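PDB 2H56: DNA-3-methyladenine glycosidase, which belongs to the HhH-GPD (helix-hairpin-helix) superfamily of DNA repair proteins and is built largely of helices in a single chain. Local coordinates for residues S58-Q63 and K67-I72; Y73-Q78 and R99-S104; Q78-A83 and P87-R92; E138-I143 and E152-F157. All coordinates share one frame; numbering follows the deposited sequence.

Contact 1: residues S58-Q63 and K67-I72; sequences SIVEQQ and KAASAI
Val60 and Glu61, at the end of helix 51-61, meet Ala69 and Ile72 on the early turns of helix 66-80, which follows after a short connection. The apolar part of the contact runs through one methyl group. CG1 of Val60 is turned anti to its own backbone N (chi1 171°) and lies 4.0 Å from CG2 of Ile72, the two side chains meeting at a slant. The same CG1 of Val60 is a looser 4.4 Å from the CB of Ala69.

The remaining contacts involve the backbone or the aliphatic root of Glu61. The backbones come close at Ala69, consistent with its small side chain, with Glu61 CA and Ala69 CA 5.1 Å apart. Ala69 CB sits 3.9 Å from Glu61 CA and touches the first methylene of that side chain. Val60 CG1 also rests 3.8 Å from the carbonyl oxygen of Ala69.

Polar links run to neighbouring parts of the chain. Beyond CG, the extended Glu61 side chain leads its carboxylate away from Ala69, and OE2 makes a weak hydrogen bond to Ser57 OG. Lys107 NZ, on helix 105-119, binds the carbonyl oxygens of Val60 and Gln62. With no hydrogen bond crossing between 58-63 and 67-72, the two helix ends are joined through dispersion and burial of methyl groups, while the amine of Lys107 engages backbone carbonyls on the 58-63 side.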
loop_
_atom_site.group_PDB
_atom_site.type_symbol
_atom_site.label_atom_id
_atom_site.label_comp_id
_atom_site.label_asym_id
_atom_site.label_seq_id
_atom_site.Cartn_x
_atom_site.Cartn_y
_atom_site.Cartn_z
ATOM N N SER A 58 7.452 5.705 4.713
ATOM C CA SER A 58 6.648 6.046 3.552
ATOM C C SER A 58 6.914 7.459 3.078
ATOM O O SER A 58 6.982 7.697 1.867
ATOM C CB SER A 58 5.161 5.886 3.848
ATOM O OG SER A 58 4.875 4.536 4.206
ATOM N N ILE A 59 7.058 8.396 4.006
ATOM C CA ILE A 59 7.415 9.779 3.623
ATOM C C ILE A 59 8.819 9.841 2.987
ATOM O O ILE A 59 8.999 10.496 1.970
ATOM C CB ILE A 59 7.279 10.726 4.826
ATOM C CG1 ILE A 59 5.783 10.927 5.138
ATOM C CG2 ILE A 59 7.962 12.043 4.578
ATOM C CD1 ILE A 59 5.512 11.040 6.587
ATOM N N VAL A 60 9.789 9.099 3.531
ATOM C CA VAL A 60 11.138 9.138 2.996
ATOM C C VAL A 60 11.193 8.621 1.580
ATOM O O VAL A 60 11.960 9.118 0.767
ATOM C CB VAL A 60 12.136 8.428 3.905
ATOM C CG1 VAL A 60 13.522 8.291 3.225
ATOM C CG2 VAL A 60 12.269 9.223 5.183
ATOM N N GLU A 61 10.330 7.680 1.270
ATOM C CA GLU A 61 10.302 7.076 -0.069
ATOM C C GLU A 61 9.787 7.985 -1.169
ATOM O O GLU A 61 10.189 7.852 -2.311
ATOM C CB GLU A 61 9.464 5.788 -0.069
ATOM C CG GLU A 61 10.140 4.636 0.651
ATOM C CD GLU A 61 9.185 3.525 1.069
ATOM O OE1 GLU A 61 8.061 3.430 0.496
ATOM O OE2 GLU A 61 9.578 2.747 1.979
ATOM N N GLN A 62 8.873 8.885 -0.870
ATOM C CA GLN A 62 8.301 9.709 -1.946
ATOM C C GLN A 62 9.338 10.250 -2.936
ATOM O O GLN A 62 10.325 10.862 -2.522
ATOM C CB GLN A 62 7.539 10.899 -1.383
ATOM C CG GLN A 62 6.289 10.531 -0.558
ATOM C CD GLN A 62 5.824 11.678 0.299
ATOM O OE1 GLN A 62 6.552 12.661 0.492
ATOM N NE2 GLN A 62 4.607 11.569 0.824
ATOM N N GLN A 63 9.081 10.015 -4.232
ATOM C CA GLN A 63 9.831 10.562 -5.366
ATOM C C GLN A 63 11.228 9.949 -5.493
ATOM O O GLN A 63 12.040 10.408 -6.279
ATOM C CB GLN A 63 9.932 12.103 -5.324
ATOM C CG GLN A 63 8.632 12.905 -5.149
ATOM C CD GLN A 63 8.839 14.486 -5.222
ATOM O OE1 GLN A 63 9.868 14.988 -5.691
ATOM N NE2 GLN A 63 7.844 15.235 -4.756
ATOM N N LYS A 67 16.457 2.230 -3.868
ATOM C CA LYS A 67 17.891 2.407 -3.575
ATOM C C LYS A 67 18.217 3.744 -2.895
ATOM O O LYS A 67 18.884 3.771 -1.866
ATOM C CB LYS A 67 18.684 2.286 -4.876
ATOM C CG LYS A 67 20.218 2.164 -4.739
ATOM C CD LYS A 67 20.943 2.211 -6.117
ATOM C CE LYS A 67 20.059 1.726 -7.307
ATOM N NZ LYS A 67 20.758 1.680 -8.638
ATOM N N ALA A 68 17.756 4.836 -3.508
ATOM C CA ALA A 68 17.876 6.199 -2.989
ATOM C C ALA A 68 17.312 6.346 -1.583
ATOM O O ALA A 68 17.993 6.808 -0.681
ATOM C CB ALA A 68 17.149 7.168 -3.926
ATOM N N ALA A 69 16.057 5.945 -1.418
ATOM C CA ALA A 69 15.348 6.074 -0.151
ATOM C C ALA A 69 16.020 5.266 0.927
ATOM O O ALA A 69 16.048 5.666 2.077
ATOM C CB ALA A 69 13.926 5.618 -0.291
ATOM N N SER A 70 16.545 4.111 0.550
ATOM C CA SER A 70 17.158 3.220 1.510
ATOM C C SER A 70 18.430 3.858 2.051
ATOM O O SER A 70 18.679 3.809 3.230
ATOM C CB SER A 70 17.422 1.856 0.888
ATOM O OG SER A 70 18.125 1.020 1.797
ATOM N N ALA A 71 19.194 4.521 1.205
ATOM C CA ALA A 71 20.376 5.261 1.664
ATOM C C ALA A 71 20.008 6.335 2.704
ATOM O O ALA A 71 20.644 6.437 3.749
ATOM C CB ALA A 71 21.084 5.905 0.467
ATOM N N ILE A 72 18.972 7.123 2.415
ATOM C CA ILE A 72 18.613 8.247 3.273
ATOM C C ILE A 72 18.062 7.741 4.580
ATOM O O ILE A 72 18.420 8.201 5.648
ATOM C CB ILE A 72 17.574 9.129 2.634
ATOM C CG1 ILE A 72 18.168 9.810 1.401
ATOM C CG2 ILE A 72 17.051 10.137 3.650
ATOM C CD1 ILE A 72 17.133 10.512 0.556
#

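Contact 2: residues Y73-Q78 and R99-S104; sequences YGRVEQ and RQAGVS
Arg75, on helix 66-80, reaches across to the backbone carbonyl of Ala101, at the C-terminal end of helix 95-100. The grip is side-on and ends on a single atom: NE of Arg75 donates to Ala101 O over 2.9 Å with an N-H...O angle of 154°, and NH2 of Arg75 reaches the same Ala101 O at 3.1 Å by a more bent bond. That oxygen lies close to the guanidinium plane, at its edge, whereas both nitrogens approach from one face of the carbonyl plane, tilted well out of it. A bend at chi3 (-68°) turns the end of the arginine toward its acceptor, and its aliphatic root packs on the methyl of the same residue, with Arg75 CB 4.1 Å from Ala101 CB.

At the next residue of helix 66-80, Val76 CG2 meets Val103 CG2 at 3.8 Å, the two side chains crossing at about a right angle.

Further out, the backbone sets these groups in place. Gly102, at positive phi (104°), ends helix 95-100 in a Schellman motif, and its N bonds back to Arg99 O over 2.9 Å. Val103 follows, also packed on Ile72, Ile108 and Ile111, before Ser104 OG caps helix 105-119 at Lys107 N. Leu79 touches Ala101 as well.

Ala101 O thus receives two hydrogen bonds at the close of a helix. A positive guanidinium there is probably favoured by the partial negative charge of the C-terminal carbonyls, and the buried valine pair adds an apolar contact beside this polar link.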
loop_
_atom_site.group_PDB
_atom_site.type_symbol
_atom_site.label_atom_id
_atom_site.label_comp_id
_atom_site.label_asym_id
_atom_site.label_seq_id
_atom_site.Cartn_x
_atom_site.Cartn_y
_atom_site.Cartn_z
ATOM N N TYR A 73 17.195 6.757 4.493
ATOM C CA TYR A 73 16.613 6.186 5.694
ATOM C C TYR A 73 17.685 5.522 6.567
ATOM O O TYR A 73 17.650 5.622 7.782
ATOM C CB TYR A 73 15.527 5.188 5.334
ATOM C CG TYR A 73 14.774 4.724 6.546
ATOM C CD1 TYR A 73 13.648 5.403 6.989
ATOM C CD2 TYR A 73 15.207 3.625 7.262
ATOM C CE1 TYR A 73 12.975 4.985 8.089
ATOM C CE2 TYR A 73 14.543 3.208 8.363
ATOM C CZ TYR A 73 13.435 3.886 8.779
ATOM O OH TYR A 73 12.804 3.472 9.900
ATOM N N GLY A 74 18.648 4.859 5.947
ATOM C CA GLY A 74 19.753 4.274 6.709
ATOM C C GLY A 74 20.440 5.303 7.573
ATOM O O GLY A 74 20.810 5.028 8.710
ATOM N N ARG A 75 20.589 6.511 7.037
ATOM C CA ARG A 75 21.261 7.561 7.758
ATOM C C ARG A 75 20.373 8.158 8.845
ATOM O O ARG A 75 20.887 8.586 9.866
ATOM C CB ARG A 75 21.762 8.633 6.801
ATOM C CG ARG A 75 22.961 8.197 5.977
ATOM C CD ARG A 75 23.532 9.365 5.242
ATOM N NE ARG A 75 22.666 9.895 4.176
ATOM C CZ ARG A 75 22.614 9.392 2.942
ATOM N NH1 ARG A 75 23.331 8.319 2.623
ATOM N NH2 ARG A 75 21.836 9.944 2.023
ATOM N N VAL A 76 19.056 8.173 8.657
ATOM C CA VAL A 76 18.172 8.621 9.721
ATOM C C VAL A 76 18.284 7.653 10.897
ATOM O O VAL A 76 18.394 8.078 12.074
ATOM C CB VAL A 76 16.700 8.760 9.289
ATOM C CG1 VAL A 76 15.913 9.299 10.423
ATOM C CG2 VAL A 76 16.542 9.678 8.066
ATOM N N GLU A 77 18.328 6.352 10.596
ATOM C CA GLU A 77 18.439 5.366 11.680
ATOM C C GLU A 77 19.694 5.641 12.519
ATOM O O GLU A 77 19.638 5.544 13.746
ATOM C CB GLU A 77 18.380 3.913 11.180
ATOM C CG GLU A 77 17.013 3.532 10.557
ATOM C CD GLU A 77 16.610 2.036 10.693
ATOM O OE1 GLU A 77 17.474 1.152 10.472
ATOM O OE2 GLU A 77 15.400 1.765 10.997
ATOM N N GLN A 78 20.801 6.020 11.868
ATOM C CA GLN A 78 22.039 6.293 12.589
ATOM C C GLN A 78 21.882 7.505 13.491
ATOM O O GLN A 78 22.307 7.469 14.624
ATOM C CB GLN A 78 23.197 6.531 11.645
ATOM C CG GLN A 78 23.653 5.337 10.852
ATOM C CD GLN A 78 24.647 5.743 9.757
ATOM O OE1 GLN A 78 25.705 6.286 10.064
ATOM N NE2 GLN A 78 24.298 5.499 8.478
ATOM N N ARG A 99 18.397 17.255 7.320
ATOM C CA ARG A 99 18.747 17.757 6.001
ATOM C C ARG A 99 20.117 17.340 5.530
ATOM O O ARG A 99 20.288 17.010 4.364
ATOM C CB ARG A 99 18.579 19.282 5.932
ATOM C CG ARG A 99 17.094 19.601 5.787
ATOM C CD ARG A 99 16.763 20.959 5.223
ATOM N NE ARG A 99 17.379 21.222 3.931
ATOM C CZ ARG A 99 17.331 22.415 3.355
ATOM N NH1 ARG A 99 16.654 23.404 3.921
ATOM N NH2 ARG A 99 17.941 22.627 2.211
ATOM N N GLN A 100 21.093 17.330 6.423
ATOM C CA GLN A 100 22.399 16.834 6.065
ATOM C C GLN A 100 22.359 15.368 5.702
ATOM O O GLN A 100 23.185 14.895 4.939
ATOM C CB GLN A 100 23.368 17.033 7.209
ATOM C CG GLN A 100 23.851 18.439 7.270
ATOM C CD GLN A 100 25.013 18.622 8.218
ATOM O OE1 GLN A 100 25.618 17.645 8.714
ATOM N NE2 GLN A 100 25.334 19.891 8.485
ATOM N N ALA A 101 21.422 14.641 6.283
ATOM C CA ALA A 101 21.247 13.235 5.951
ATOM C C ALA A 101 20.590 13.054 4.576
ATOM O O ALA A 101 20.553 11.950 4.060
ATOM C CB ALA A 101 20.411 12.523 7.049
ATOM N N GLY A 102 20.047 14.124 3.996
ATOM C CA GLY A 102 19.415 14.037 2.690
ATOM C C GLY A 102 17.906 14.047 2.710
ATOM O O GLY A 102 17.279 13.873 1.667
ATOM N N VAL A 103 17.296 14.235 3.874
ATOM C CA VAL A 103 15.833 14.303 3.921
ATOM C C VAL A 103 15.455 15.666 3.469
ATOM O O VAL A 103 15.980 16.638 3.990
ATOM C CB VAL A 103 15.243 14.090 5.334
ATOM C CG1 VAL A 103 13.719 14.102 5.242
ATOM C CG2 VAL A 103 15.732 12.773 5.933
ATOM N N SER A 104 14.541 15.778 2.521
ATOM C CA SER A 104 14.204 17.130 1.968
ATOM C C SER A 104 13.489 17.971 3.014
ATOM O O SER A 104 13.018 17.440 4.006
ATOM C CB SER A 104 13.392 17.022 0.676
ATOM O OG SER A 104 12.019 16.773 0.936
#

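Contact 3: residues Q78-A83 and P87-R92; sequences QLVGGA and PEQLYR
Gln89 starts out anti to its carbonyl carbon (chi1 -57°) and then runs extended, which carries its amide across to the chain leaving helix 66-80; Val80 has the same first torsion (chi1 -60°), and its CG1 faces Leu90. Val80 CG1 and Leu90 CD2 are 3.7 Å apart, the leucine reaching inward with its far end. The same Val80 CG1 lies 3.7 Å from Gln89 O and against Gln89 CB, and so packs against the Gln89-Leu90 part of 87-92.

Helix 66-80 ends here in a Schellman motif, with Gly81 at positive phi (84°), and the chain then doubles back through Gly82 and Ala83 toward the short, weakly bonded helix at about 88-91. The Gln89 amide lies beside Val80 and Ala83 in this reversal. Its NE2 is 3.9 Å from Val80 CB and 3.6 Å from Val80 O, the latter without a hydrogen bond. Its OE1 comes within 3.2 Å of Ala83 O, a meeting of two acceptors and not a bond. What orients that oxygen is Glu85 N, which donates to Gln89 OE1, with a weak second bond from Lys86 N. Beyond, Leu90 also rests on Ile111 and Cys115 of helix 105-119.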
loop_
_atom_site.group_PDB
_atom_site.type_symbol
_atom_site.label_atom_id
_atom_site.label_comp_id
_atom_site.label_asym_id
_atom_site.label_seq_id
_atom_site.Cartn_x
_atom_site.Cartn_y
_atom_site.Cartn_z
ATOM N N GLN A 78 20.801 6.020 11.868
ATOM C CA GLN A 78 22.039 6.293 12.589
ATOM C C GLN A 78 21.882 7.505 13.491
ATOM O O GLN A 78 22.307 7.469 14.624
ATOM C CB GLN A 78 23.197 6.531 11.645
ATOM C CG GLN A 78 23.653 5.337 10.852
ATOM C CD GLN A 78 24.647 5.743 9.757
ATOM O OE1 GLN A 78 25.705 6.286 10.064
ATOM N NE2 GLN A 78 24.298 5.499 8.478
ATOM N N LEU A 79 21.244 8.565 13.002
ATOM C CA LEU A 79 20.952 9.753 13.832
ATOM C C LEU A 79 20.217 9.373 15.095
ATOM O O LEU A 79 20.621 9.794 16.142
ATOM C CB LEU A 79 20.139 10.807 13.063
ATOM C CG LEU A 79 20.921 11.416 11.895
ATOM C CD1 LEU A 79 20.055 12.318 11.006
ATOM C CD2 LEU A 79 22.199 12.113 12.434
ATOM N N VAL A 80 19.162 8.560 15.005
ATOM C CA VAL A 80 18.438 8.072 16.223
ATOM C C VAL A 80 19.102 6.897 16.965
ATOM O O VAL A 80 18.634 6.516 18.030
ATOM C CB VAL A 80 16.963 7.703 15.935
ATOM C CG1 VAL A 80 16.218 8.910 15.417
ATOM C CG2 VAL A 80 16.870 6.589 14.945
ATOM N N GLY A 81 20.173 6.326 16.406
ATOM C CA GLY A 81 20.988 5.323 17.085
ATOM C C GLY A 81 20.484 3.905 16.986
ATOM O O GLY A 81 20.770 3.091 17.847
ATOM N N GLY A 82 19.744 3.581 15.935
ATOM C CA GLY A 82 19.228 2.223 15.750
ATOM C C GLY A 82 17.839 2.269 15.156
ATOM O O GLY A 82 17.484 3.225 14.476
ATOM N N ALA A 83 17.034 1.248 15.405
ATOM C CA ALA A 83 15.684 1.228 14.851
ATOM C C ALA A 83 14.926 2.519 15.222
ATOM O O ALA A 83 14.957 2.980 16.357
ATOM C CB ALA A 83 14.904 -0.018 15.332
ATOM N N PRO A 87 8.211 8.147 18.231
ATOM C CA PRO A 87 8.367 9.545 17.868
ATOM C C PRO A 87 9.295 10.298 18.806
ATOM O O PRO A 87 9.985 11.193 18.367
ATOM C CB PRO A 87 6.949 10.107 17.988
ATOM C CG PRO A 87 6.068 8.952 17.938
ATOM C CD PRO A 87 6.816 7.845 18.575
ATOM N N GLU A 88 9.332 9.930 20.074
ATOM C CA GLU A 88 10.190 10.640 21.019
ATOM C C GLU A 88 11.642 10.649 20.510
ATOM O O GLU A 88 12.383 11.594 20.742
ATOM C CB GLU A 88 10.072 10.076 22.458
ATOM N N GLN A 89 12.045 9.639 19.763
ATOM C CA GLN A 89 13.431 9.580 19.260
ATOM C C GLN A 89 13.823 10.737 18.337
ATOM O O GLN A 89 14.999 11.051 18.182
ATOM C CB GLN A 89 13.654 8.286 18.501
ATOM C CG GLN A 89 13.371 7.059 19.315
ATOM C CD GLN A 89 13.945 5.858 18.661
ATOM O OE1 GLN A 89 13.240 5.118 17.964
ATOM N NE2 GLN A 89 15.259 5.686 18.813
ATOM N N LEU A 90 12.837 11.329 17.680
ATOM C CA LEU A 90 13.125 12.359 16.723
ATOM C C LEU A 90 13.149 13.738 17.379
ATOM O O LEU A 90 13.691 14.693 16.787
ATOM C CB LEU A 90 12.137 12.300 15.570
ATOM C CG LEU A 90 12.397 11.150 14.595
ATOM C CD1 LEU A 90 11.322 11.190 13.542
ATOM C CD2 LEU A 90 13.778 11.199 13.929
ATOM N N TYR A 91 12.582 13.852 18.587
ATOM C CA TYR A 91 12.651 15.129 19.276
ATOM C C TYR A 91 14.121 15.485 19.352
ATOM O O TYR A 91 14.457 16.598 19.029
ATOM C CB TYR A 91 12.009 15.151 20.685
ATOM C CG TYR A 91 12.260 16.463 21.456
ATOM N N ARG A 92 14.988 14.535 19.722
ATOM C CA ARG A 92 16.423 14.836 19.955
ATOM C C ARG A 92 17.251 15.149 18.681
ATOM O O ARG A 92 18.394 15.546 18.809
ATOM C CB ARG A 92 17.107 13.704 20.766
#

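Contact 4: residues E138-I143 and E152-F157; sequences EKLTAI and EMFMMF
The two arms of a helix-hairpin-helix, the motif that gives the HhH-GPD superfamily part of its name, face each other where Leu140 of helix 133-141 meets Phe154 and Met155 of helix 148-157. Both methyls of Leu140 are used. CD1 of Leu140 comes to 3.5 Å from CD2 of the Phe154 ring, while CD2 of Leu140 lies 3.9 Å from Phe154 CE2 and equally far from Phe154 CD2. Both methyls thus lie on the same side of the ring plane near the CD2-CE2 bond, CD1 approaching obliquely, and the two side chains run at about a right angle to each other. With its CG anti to the backbone N (chi1 -179°), Phe154 points its ring toward Leu140, where CD2 and CE2 are the atoms met. Leu140 CD1 has a second neighbour in Met155 CG, at 4.1 Å; this residue is modelled as selenomethionine.

The helices are not in close backbone contact: Leu140 CA and Phe154 CA are 9.0 Å apart, and side chains fill the interval. In this hairpin arrangement Met155 extends the apolar seam along the first arm, bending at chi3 and touching Ala133, Val136 and Ile137 as well. Phe154 leans in addition on Leu159, in the loop that follows.

All three touching residues are buried, and no hydrogen bond crosses between 138-143 and 152-157. Ile143, where the first arm gives way to the hairpin, packs on His113, Val114 and His117 of helix 105-119. On the second arm, the buried carboxylate of Glu152 is held by Ser166 OG at OE1 and by Gln148 NE2 at OE2.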
loop_
_atom_site.group_PDB
_atom_site.type_symbol
_atom_site.label_atom_id
_atom_site.label_comp_id
_atom_site.label_asym_id
_atom_site.label_seq_id
_atom_site.Cartn_x
_atom_site.Cartn_y
_atom_site.Cartn_z
ATOM N N GLU A 138 -9.427 9.105 6.744
ATOM C CA GLU A 138 -9.534 10.472 7.289
ATOM C C GLU A 138 -8.431 10.785 8.271
ATOM O O GLU A 138 -7.757 11.791 8.134
ATOM C CB GLU A 138 -10.864 10.704 7.992
ATOM C CG GLU A 138 -12.011 10.997 7.030
ATOM C CD GLU A 138 -13.375 10.564 7.565
ATOM O OE1 GLU A 138 -13.437 9.985 8.679
ATOM O OE2 GLU A 138 -14.393 10.804 6.869
ATOM N N LYS A 139 -8.251 9.930 9.272
ATOM C CA LYS A 139 -7.257 10.195 10.313
ATOM C C LYS A 139 -5.881 10.297 9.680
ATOM O O LYS A 139 -5.154 11.211 9.984
ATOM C CB LYS A 139 -7.277 9.138 11.414
ATOM C CG LYS A 139 -8.617 8.989 12.143
ATOM C CD LYS A 139 -8.860 10.124 13.111
ATOM C CE LYS A 139 -10.033 9.841 14.063
ATOM N NZ LYS A 139 -9.753 10.339 15.461
ATOM N N LEU A 140 -5.542 9.407 8.758
ATOM C CA LEU A 140 -4.239 9.464 8.097
ATOM C C LEU A 140 -4.013 10.690 7.140
ATOM O O LEU A 140 -2.927 11.284 7.134
ATOM C CB LEU A 140 -4.010 8.165 7.326
ATOM C CG LEU A 140 -3.874 6.859 8.123
ATOM C CD1 LEU A 140 -3.904 5.608 7.176
ATOM C CD2 LEU A 140 -2.609 6.874 8.956
ATOM N N THR A 141 -4.995 11.057 6.319
ATOM C CA THR A 141 -4.787 12.112 5.311
ATOM C C THR A 141 -4.793 13.529 5.893
ATOM O O THR A 141 -4.294 14.488 5.266
ATOM C CB THR A 141 -5.800 12.013 4.187
ATOM O OG1 THR A 141 -7.108 11.905 4.747
ATOM C CG2 THR A 141 -5.531 10.783 3.329
ATOM N N ALA A 142 -5.325 13.643 7.109
ATOM C CA ALA A 142 -5.139 14.828 7.979
ATOM C C ALA A 142 -3.666 15.243 8.162
ATOM O O ALA A 142 -3.395 16.409 8.462
ATOM C CB ALA A 142 -5.781 14.586 9.372
ATOM N N ILE A 143 -2.736 14.297 8.000
ATOM C CA ILE A 143 -1.327 14.573 8.128
ATOM C C ILE A 143 -0.798 15.137 6.815
ATOM O O ILE A 143 -0.999 14.543 5.765
ATOM C CB ILE A 143 -0.552 13.300 8.487
ATOM C CG1 ILE A 143 -1.081 12.695 9.788
ATOM C CG2 ILE A 143 0.964 13.566 8.623
ATOM C CD1 ILE A 143 -0.828 11.205 9.849
ATOM N N GLU A 152 -3.953 4.756 1.654
ATOM C CA GLU A 152 -4.455 3.470 1.235
ATOM C C GLU A 152 -3.354 2.410 1.242
ATOM O O GLU A 152 -3.545 1.338 1.829
ATOM C CB GLU A 152 -5.161 3.569 -0.108
ATOM C CG GLU A 152 -6.558 4.149 0.055
ATOM C CD GLU A 152 -7.187 4.630 -1.247
ATOM O OE1 GLU A 152 -6.426 4.951 -2.219
ATOM O OE2 GLU A 152 -8.459 4.696 -1.273
HETATM N N MSE A 153 -2.196 2.737 0.665
HETATM C CA MSE A 153 -1.047 1.807 0.663
HETATM C C MSE A 153 -0.584 1.463 2.081
HETATM O O MSE A 153 -0.177 0.286 2.369
HETATM C CB MSE A 153 0.136 2.386 -0.090
HETATM C CG MSE A 153 -0.155 2.713 -1.489
HETATM SE SE MSE A 153 -0.530 1.130 -2.512
HETATM C CE MSE A 153 1.384 0.441 -2.731
ATOM N N PHE A 154 -0.666 2.476 2.947
ATOM C CA PHE A 154 -0.334 2.303 4.343
ATOM C C PHE A 154 -1.280 1.342 5.018
ATOM O O PHE A 154 -0.831 0.517 5.819
ATOM C CB PHE A 154 -0.378 3.632 5.084
ATOM C CG PHE A 154 -0.028 3.522 6.529
ATOM C CD1 PHE A 154 1.310 3.387 6.925
ATOM C CD2 PHE A 154 -1.019 3.569 7.499
ATOM C CE1 PHE A 154 1.645 3.257 8.275
ATOM C CE2 PHE A 154 -0.689 3.456 8.851
ATOM C CZ PHE A 154 0.642 3.299 9.238
HETATM N N MSE A 155 -2.577 1.436 4.713
HETATM C CA MSE A 155 -3.543 0.578 5.353
HETATM C C MSE A 155 -3.274 -0.869 4.933
HETATM O O MSE A 155 -3.648 -1.828 5.645
HETATM C CB MSE A 155 -4.980 0.934 4.947
HETATM C CG MSE A 155 -5.498 2.270 5.396
HETATM SE SE MSE A 155 -7.428 2.466 5.140
HETATM C CE MSE A 155 -8.036 0.861 6.131
HETATM N N MSE A 156 -2.704 -1.058 3.747
HETATM C CA MSE A 156 -2.638 -2.419 3.244
HETATM C C MSE A 156 -1.363 -3.036 3.783
HETATM O O MSE A 156 -1.401 -4.010 4.508
HETATM C CB MSE A 156 -2.656 -2.481 1.716
HETATM C CG MSE A 156 -4.003 -2.159 1.038
HETATM SE SE MSE A 156 -3.684 -2.244 -0.876
HETATM C CE MSE A 156 -5.406 -1.795 -1.850
ATOM N N PHE A 157 -0.256 -2.400 3.442
ATOM C CA PHE A 157 1.071 -2.947 3.583
ATOM C C PHE A 157 1.675 -2.661 4.945
ATOM O O PHE A 157 2.818 -3.031 5.209
ATOM C CB PHE A 157 1.967 -2.343 2.499
ATOM C CG PHE A 157 1.644 -2.833 1.153
ATOM C CD1 PHE A 157 1.873 -4.152 0.828
ATOM C CD2 PHE A 157 1.073 -2.006 0.216
ATOM C CE1 PHE A 157 1.565 -4.650 -0.439
ATOM C CE2 PHE A 157 0.748 -2.482 -1.046
ATOM C CZ PHE A 157 0.999 -3.816 -1.376
#

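Overall arrangement
From the N terminus, contact 1 closes the short turn between helices 51-61 and 66-80. The second of these helices then carries contacts 2 and 3. Contact 3 closes the reversal into helix 88-91 and is nested within the longer loop that contact 2 closes by bringing 99-104 back to the same helix; the two share Gln78, and a probable hydrogen bond joins Glu77 O to Gly82 N. Contacts 1 and 2 touch through Ile72, packed on Gly102 and Val103. Contact 4 comes later in series, closing the helix-hairpin-helix, with its centre about 18 Å from that of contact 1. Helix 105-119 borders all four.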